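Local coordinates for membrane protein (Acinetobacter baumannii AB307-0294, PDB 5DL5) that forms an outer-membrane beta-barrel of the OprD porin family, through which small molecules, antibiotics among them, probably enter the cell, at residues 339-344 with 350-355; 383-386 with 392-395. All coordinates share one frame; numbering follows the deposited sequence.

Interaction 1: 339-344 with 350-355; sequences NVDFGK and GLNWTT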
ATOM      1  N   ASN A 339     -13.086 -14.707  -8.155  1.00 38.30           N
ATOM      2  CA  ASN A 339     -12.685 -15.083  -6.749  1.00 41.00           C
ATOM      3  C   ASN A 339     -13.607 -16.191  -6.338  1.00 43.80           C
ATOM      4  O   ASN A 339     -14.830 -16.112  -6.572  1.00 40.86           O
ATOM      5  CB  ASN A 339     -12.829 -13.945  -5.785  1.00 39.41           C
ATOM      6  CG  ASN A 339     -12.123 -12.697  -6.294  1.00 41.01           C
ATOM      7  OD1 ASN A 339     -10.892 -12.592  -6.271  1.00 42.04           O
ATOM      8  ND2 ASN A 339     -12.887 -11.810  -6.851  1.00 44.84           N
ATOM      9  N   VAL A 340     -12.998 -17.260  -5.833  1.00 44.27           N
ATOM     10  CA  VAL A 340     -13.729 -18.373  -5.236  1.00 47.63           C
ATOM     11  C   VAL A 340     -13.328 -18.592  -3.764  1.00 48.76           C
ATOM     12  O   VAL A 340     -12.135 -18.772  -3.474  1.00 43.72           O
ATOM     13  CB  VAL A 340     -13.405 -19.673  -5.952  1.00 47.45           C
ATOM     14  CG1 VAL A 340     -14.199 -20.811  -5.321  1.00 49.05           C
ATOM     15  CG2 VAL A 340     -13.660 -19.467  -7.420  1.00 50.61           C
ATOM     16  N   ASP A 341     -14.355 -18.704  -2.911  1.00 49.56           N
ATOM     17  CA  ASP A 341     -14.251 -19.162  -1.556  1.00 53.17           C
ATOM     18  C   ASP A 341     -14.589 -20.691  -1.412  1.00 53.31           C
ATOM     19  O   ASP A 341     -15.777 -21.119  -1.416  1.00 52.83           O
ATOM     20  CB  ASP A 341     -15.104 -18.269  -0.651  1.00 55.83           C
ATOM     21  CG  ASP A 341     -14.952 -18.603   0.844  1.00 62.15           C
ATOM     22  OD1 ASP A 341     -14.488 -19.714   1.249  1.00 62.66           O
ATOM     23  OD2 ASP A 341     -15.371 -17.736   1.625  1.00 67.12           O
ATOM     24  N   PHE A 342     -13.517 -21.464  -1.194  1.00 51.21           N
ATOM     25  CA  PHE A 342     -13.585 -22.910  -1.148  1.00 53.60           C
ATOM     26  C   PHE A 342     -14.199 -23.454   0.102  1.00 55.21           C
ATOM     27  O   PHE A 342     -14.624 -24.602   0.077  1.00 60.42           O
ATOM     28  CB  PHE A 342     -12.244 -23.593  -1.423  1.00 52.84           C
ATOM     29  CG  PHE A 342     -11.883 -23.618  -2.860  1.00 51.58           C
ATOM     30  CD1 PHE A 342     -12.365 -24.619  -3.697  1.00 55.20           C
ATOM     31  CD2 PHE A 342     -11.144 -22.640  -3.386  1.00 48.22           C
ATOM     32  CE1 PHE A 342     -12.022 -24.656  -5.031  1.00 54.41           C
ATOM     33  CE2 PHE A 342     -10.839 -22.621  -4.727  1.00 50.43           C
ATOM     34  CZ  PHE A 342     -11.266 -23.621  -5.561  1.00 51.69           C
ATOM     35  N   GLY A 343     -14.349 -22.622   1.116  1.00 54.82           N
ATOM     36  CA  GLY A 343     -15.170 -22.947   2.293  1.00 59.12           C
ATOM     37  C   GLY A 343     -16.656 -22.876   2.007  1.00 59.89           C
ATOM     38  O   GLY A 343     -17.386 -23.801   2.315  1.00 63.01           O
ATOM     39  N   LYS A 344     -17.119 -21.778   1.395  1.00 61.21           N
ATOM     40  CA  LYS A 344     -18.544 -21.654   1.052  1.00 63.49           C
ATOM     41  C   LYS A 344     -18.941 -22.690   0.095  1.00 64.87           C
ATOM     42  O   LYS A 344     -20.054 -23.167   0.104  1.00 70.24           O
ATOM     43  CB  LYS A 344     -18.867 -20.308   0.504  1.00 63.18           C
ATOM     44  CG  LYS A 344     -18.944 -19.321   1.617  1.00 63.92           C
ATOM     45  CD  LYS A 344     -18.832 -17.915   1.111  1.00 63.12           C
ATOM     46  CE  LYS A 344     -19.320 -16.987   2.194  1.00 64.14           C
ATOM     47  NZ  LYS A 344     -19.103 -15.609   1.697  1.00 62.98           N
ATOM     48  N   GLY A 350     -11.395 -21.662   4.784  1.00 55.43           N
ATOM     49  CA  GLY A 350     -10.263 -20.826   4.698  1.00 52.23           C
ATOM     50  C   GLY A 350      -9.373 -20.900   3.485  1.00 49.36           C
ATOM     51  O   GLY A 350      -8.360 -20.196   3.497  1.00 46.37           O
ATOM     52  N   LEU A 351      -9.707 -21.699   2.456  1.00 48.44           N
ATOM     53  CA  LEU A 351      -8.962 -21.694   1.171  1.00 46.09           C
ATOM     54  C   LEU A 351      -9.687 -20.807   0.172  1.00 45.80           C
ATOM     55  O   LEU A 351     -10.897 -20.953   0.019  1.00 45.35           O
ATOM     56  CB  LEU A 351      -8.811 -23.132   0.637  1.00 48.53           C
ATOM     57  CG  LEU A 351      -8.073 -23.282  -0.695  1.00 49.06           C
ATOM     58  CD1 LEU A 351      -6.614 -23.006  -0.523  1.00 51.15           C
ATOM     59  CD2 LEU A 351      -8.208 -24.690  -1.252  1.00 52.83           C
ATOM     60  N   ASN A 352      -8.968 -19.846  -0.442  1.00 45.70           N
ATOM     61  CA  ASN A 352      -9.503 -18.892  -1.424  1.00 49.61           C
ATOM     62  C   ASN A 352      -8.608 -18.828  -2.651  1.00 47.61           C
ATOM     63  O   ASN A 352      -7.363 -18.948  -2.542  1.00 45.39           O
ATOM     64  CB  ASN A 352      -9.565 -17.434  -0.869  1.00 53.82           C
ATOM     65  CG  ASN A 352     -10.494 -17.296   0.319  1.00 62.00           C
ATOM     66  OD1 ASN A 352     -10.107 -16.738   1.342  1.00 69.09           O
ATOM     67  ND2 ASN A 352     -11.722 -17.764   0.195  1.00 62.66           N
ATOM     68  N   TRP A 353      -9.206 -18.563  -3.806  1.00 43.83           N
ATOM     69  CA  TRP A 353      -8.447 -18.452  -5.073  1.00 42.46           C
ATOM     70  C   TRP A 353      -8.939 -17.192  -5.798  1.00 40.33           C
ATOM     71  O   TRP A 353     -10.171 -16.978  -5.892  1.00 39.04           O
ATOM     72  CB  TRP A 353      -8.605 -19.726  -5.914  1.00 43.44           C
ATOM     73  CG  TRP A 353      -8.101 -19.599  -7.343  1.00 48.62           C
ATOM     74  CD1 TRP A 353      -6.882 -19.112  -7.740  1.00 49.41           C
ATOM     75  CD2 TRP A 353      -8.781 -19.967  -8.563  1.00 50.90           C
ATOM     76  NE1 TRP A 353      -6.766 -19.162  -9.087  1.00 49.19           N
ATOM     77  CE2 TRP A 353      -7.908 -19.687  -9.627  1.00 49.82           C
ATOM     78  CE3 TRP A 353     -10.030 -20.552  -8.848  1.00 54.28           C
ATOM     79  CZ2 TRP A 353      -8.262 -19.882 -11.002  1.00 52.03           C
ATOM     80  CZ3 TRP A 353     -10.400 -20.751 -10.226  1.00 53.68           C
ATOM     81  CH2 TRP A 353      -9.505 -20.410 -11.270  1.00 52.90           C
ATOM     82  N   THR A 354      -8.002 -16.399  -6.275  1.00 36.61           N
ATOM     83  CA  THR A 354      -8.266 -15.212  -7.055  1.00 38.61           C
ATOM     84  C   THR A 354      -7.512 -15.354  -8.360  1.00 38.19           C
ATOM     85  O   THR A 354      -6.295 -15.768  -8.371  1.00 37.47           O
ATOM     86  CB  THR A 354      -7.795 -13.896  -6.350  1.00 38.25           C
ATOM     87  OG1 THR A 354      -8.719 -13.604  -5.344  1.00 38.65           O
ATOM     88  CG2 THR A 354      -7.917 -12.676  -7.334  1.00 35.34           C
ATOM     89  N   THR A 355      -8.220 -15.117  -9.467  1.00 36.88           N
ATOM     90  CA  THR A 355      -7.533 -15.075 -10.780  1.00 38.14           C
ATOM     91  C   THR A 355      -7.988 -13.755 -11.410  1.00 36.62           C
ATOM     92  O   THR A 355      -9.138 -13.349 -11.238  1.00 36.69           O
ATOM     93  CB  THR A 355      -7.734 -16.370 -11.616  1.00 42.60           C
ATOM     94  OG1 THR A 355      -6.844 -16.380 -12.739  1.00 44.89           O
ATOM     95  CG2 THR A 355      -9.122 -16.471 -12.178  1.00 43.96           C
TER
HETATM   96  O   HOH W   1     -13.157 -19.928   3.402  1.00 56.40           O
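Val340 and Trp353 face each other as a hydrogen-bonded antiparallel pair where strand 339-341 pairs with strand 351-355, the two axes 4.8 Å apart and nearly antiparallel. Two bonds close the pair, Val340 N to Trp353 O at 2.8 Å and Trp353 N to Val340 O at 3.0 Å. A third, from Phe342 N to Leu351 O, is more bent at its hydrogen (147°) and follows the Asp341-Asn352 pair. Non-hydrogen-bonded pairs, Asn339 with Thr354 and Asp341 with Asn352, flank the Val340 pair.

The side chains sort by face. On the Val340 and Trp353 side, CG2 of Val340 reaches CE3 of the indole at 4.0 Å. The Phe342 ring takes CG1 of Val340 over one face and meets Trp353 at its edge, CE2 lying 3.8 Å from Trp353 CB, while Leu351 runs alongside it. The other face is polar. The Thr354 hydroxyl donates to Asn339 OD1 at 2.6 Å, in the amide plane on a lone pair; with OG1 anti to the carbonyl carbon (chi1 -76°), the hydroxyl is placed beside that oxygen. Asp341 and Asn352 lie side by side with carboxylate and amide planes 86° apart. Asp341 OD1 reaches forward to Gly343 N (2.9 Å) in an Asx turn, and also accepts from a water that in turn accepts from Gly350 N, which links Asp341 to Gly350, just ahead of strand 351-355.

Further out, Asn379 OD1 of strand 371-384 accepts a hydrogen bond from Trp353 NE1, and Val381 packs on Leu351 and Trp353. Backbone bonds from Asn339 to Ser290 and from Asn352 to Lys382 continue the sheet on both sides, so this hairpin end sits between strands 289-300 and 371-384.

Interaction 2: 383-386 with 392-395; sequences YTVQ and DASL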
ATOM      1  N   TYR A 383      -4.510 -19.745   1.963  1.00 40.81           N
ATOM      2  CA  TYR A 383      -5.113 -20.570   3.011  1.00 43.32           C
ATOM      3  C   TYR A 383      -4.920 -19.884   4.379  1.00 46.43           C
ATOM      4  O   TYR A 383      -3.758 -19.563   4.744  1.00 45.78           O
ATOM      5  CB  TYR A 383      -4.433 -21.960   3.044  1.00 44.99           C
ATOM      6  CG  TYR A 383      -4.974 -22.764   4.099  1.00 49.05           C
ATOM      7  CD1 TYR A 383      -6.339 -23.123   4.089  1.00 53.34           C
ATOM      8  CD2 TYR A 383      -4.211 -23.146   5.183  1.00 51.15           C
ATOM      9  CE1 TYR A 383      -6.902 -23.825   5.140  1.00 54.08           C
ATOM     10  CE2 TYR A 383      -4.776 -23.874   6.209  1.00 54.37           C
ATOM     11  CZ  TYR A 383      -6.105 -24.188   6.190  1.00 57.10           C
ATOM     12  OH  TYR A 383      -6.635 -24.941   7.228  1.00 59.85           O
ATOM     13  N   THR A 384      -5.997 -19.749   5.159  1.00 46.51           N
ATOM     14  CA  THR A 384      -5.954 -19.229   6.525  1.00 46.84           C
ATOM     15  C   THR A 384      -6.435 -20.293   7.431  1.00 49.04           C
ATOM     16  O   THR A 384      -7.470 -20.901   7.140  1.00 55.74           O
ATOM     17  CB  THR A 384      -6.817 -17.955   6.641  1.00 45.30           C
ATOM     18  OG1 THR A 384      -6.297 -17.066   5.699  1.00 44.72           O
ATOM     19  CG2 THR A 384      -6.683 -17.231   7.965  1.00 45.98           C
ATOM     20  N   VAL A 385      -5.710 -20.553   8.517  1.00 45.99           N
ATOM     21  CA  VAL A 385      -6.050 -21.564   9.467  1.00 49.83           C
ATOM     22  C   VAL A 385      -7.276 -21.067  10.200  1.00 52.22           C
ATOM     23  O   VAL A 385      -7.315 -19.914  10.619  1.00 51.72           O
ATOM     24  CB  VAL A 385      -4.859 -21.848  10.460  1.00 49.57           C
ATOM     25  CG1 VAL A 385      -5.249 -22.845  11.551  1.00 51.51           C
ATOM     26  CG2 VAL A 385      -3.643 -22.405   9.728  1.00 48.43           C
ATOM     27  N   GLN A 386      -8.255 -21.927  10.358  1.00 57.44           N
ATOM     28  CA  GLN A 386      -9.585 -21.568  10.915  1.00 63.30           C
ATOM     29  C   GLN A 386      -9.693 -21.832  12.403  1.00 61.77           C
ATOM     30  O   GLN A 386     -10.359 -21.115  13.087  1.00 65.05           O
ATOM     31  CB  GLN A 386     -10.746 -22.311  10.160  1.00 67.54           C
ATOM     32  CG  GLN A 386     -10.910 -21.868   8.679  1.00 67.58           C
ATOM     33  CD  GLN A 386     -10.929 -20.366   8.499  1.00 70.19           C
ATOM     34  OE1 GLN A 386     -11.743 -19.688   9.103  1.00 78.18           O
ATOM     35  NE2 GLN A 386     -10.041 -19.831   7.680  1.00 68.25           N
ATOM     36  N   ASP A 392      -5.620 -18.158  12.493  1.00 48.35           N
ATOM     37  CA  ASP A 392      -5.246 -16.992  11.736  1.00 48.95           C
ATOM     38  C   ASP A 392      -3.879 -17.019  11.115  1.00 44.83           C
ATOM     39  O   ASP A 392      -3.568 -16.103  10.427  1.00 41.38           O
ATOM     40  CB  ASP A 392      -5.370 -15.615  12.437  1.00 55.46           C
ATOM     41  CG  ASP A 392      -6.718 -15.388  13.121  1.00 65.00           C
ATOM     42  OD1 ASP A 392      -7.743 -16.025  12.744  1.00 67.26           O
ATOM     43  OD2 ASP A 392      -6.711 -14.552  14.075  1.00 72.04           O
ATOM     44  N   ALA A 393      -3.077 -18.032  11.314  1.00 42.68           N
ATOM     45  CA  ALA A 393      -1.928 -18.170  10.439  1.00 41.10           C
ATOM     46  C   ALA A 393      -2.388 -18.351   8.984  1.00 41.41           C
ATOM     47  O   ALA A 393      -3.471 -18.914   8.711  1.00 41.46           O
ATOM     48  CB  ALA A 393      -1.062 -19.364  10.889  1.00 42.25           C
ATOM     49  N   SER A 394      -1.612 -17.831   8.045  1.00 40.20           N
ATOM     50  CA  SER A 394      -1.907 -17.967   6.648  1.00 42.84           C
ATOM     51  C   SER A 394      -0.733 -18.146   5.738  1.00 45.70           C
ATOM     52  O   SER A 394       0.390 -17.591   6.012  1.00 46.47           O
ATOM     53  CB  SER A 394      -2.649 -16.745   6.120  1.00 44.10           C
ATOM     54  OG  SER A 394      -1.931 -15.552   6.320  1.00 46.05           O
ATOM     55  N   LEU A 395      -1.046 -18.748   4.572  1.00 43.87           N
ATOM     56  CA  LEU A 395      -0.082 -18.951   3.511  1.00 41.54           C
ATOM     57  C   LEU A 395      -0.659 -18.388   2.203  1.00 41.25           C
ATOM     58  O   LEU A 395      -1.813 -18.652   1.903  1.00 41.01           O
ATOM     59  CB  LEU A 395       0.309 -20.385   3.529  1.00 42.04           C
ATOM     60  CG  LEU A 395       1.171 -20.802   2.334  1.00 42.19           C
ATOM     61  CD1 LEU A 395       2.544 -20.129   2.503  1.00 43.13           C
ATOM     62  CD2 LEU A 395       1.300 -22.275   2.286  1.00 48.00           C
TER
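Thr384 and Ser394 come within 4.2 Å of each other, CA to CA, as a non-hydrogen-bonded pair, and the contact around them is made mostly by backbone. Tyr383 and Leu395 exchange two bonds on one side of this pair. On the other, Val385 N reaches Ala393 O at 2.8 Å in a nearly straight bond (171° at the hydrogen). Asp392 N then closes the ladder on Val385 O at 3.1 Å, approaching from above the carbonyl plane, away from the lone pairs, as the chain comes out of the turn.

Side chains add little to this frame. Thr384 OG1 lies 3.7 Å from CB of Ser394, and its CG2, anti to the backbone N, is directed to Ala393 O and the CA of Asp392. Val385 CG2 rests 4.2 Å from the Ala393 methyl, an apolar touch beside the strand ends.

In the next shell, Gln386 folds back over its own strand: NE2 donates to Thr384 O at 2.8 Å, again from well out of the carbonyl plane. Val385 N lies over the rim of one face of the Tyr383 ring, and the Tyr383 side chain also touches Leu348. Across the second strand, Ser394 bonds through its backbone to Asp424, and Leu395 packs on Ile421. The whole is the closing end of an antiparallel beta hairpin between neighbouring strands of an OprD-type outer-membrane barrel.

Interactions 1 and 2 are successive hairpin ends in one barrel wall, about 13 Å apart between centres, joined because strand 351-365 pairs with strand 371-384. They touch directly: Gly350 O lies 2.9 Å from Thr384 N, a probable hydrogen bond, and Tyr383 packs against Gly350 and Leu351. Interaction 1 is a surface contact, yet it buries the larger area, 439 against 292 Å², partly because its segments are longer and it includes Phe342 and Trp353; it also has side-chain and water-mediated polar bonds. Interaction 2, partly buried, depends chiefly on main-chain bonds, with modest apolar contact such as Val385 on Ala393. The strand-to-strand bonding is thus constant, while the side-chain chemistry differs between these two hairpins.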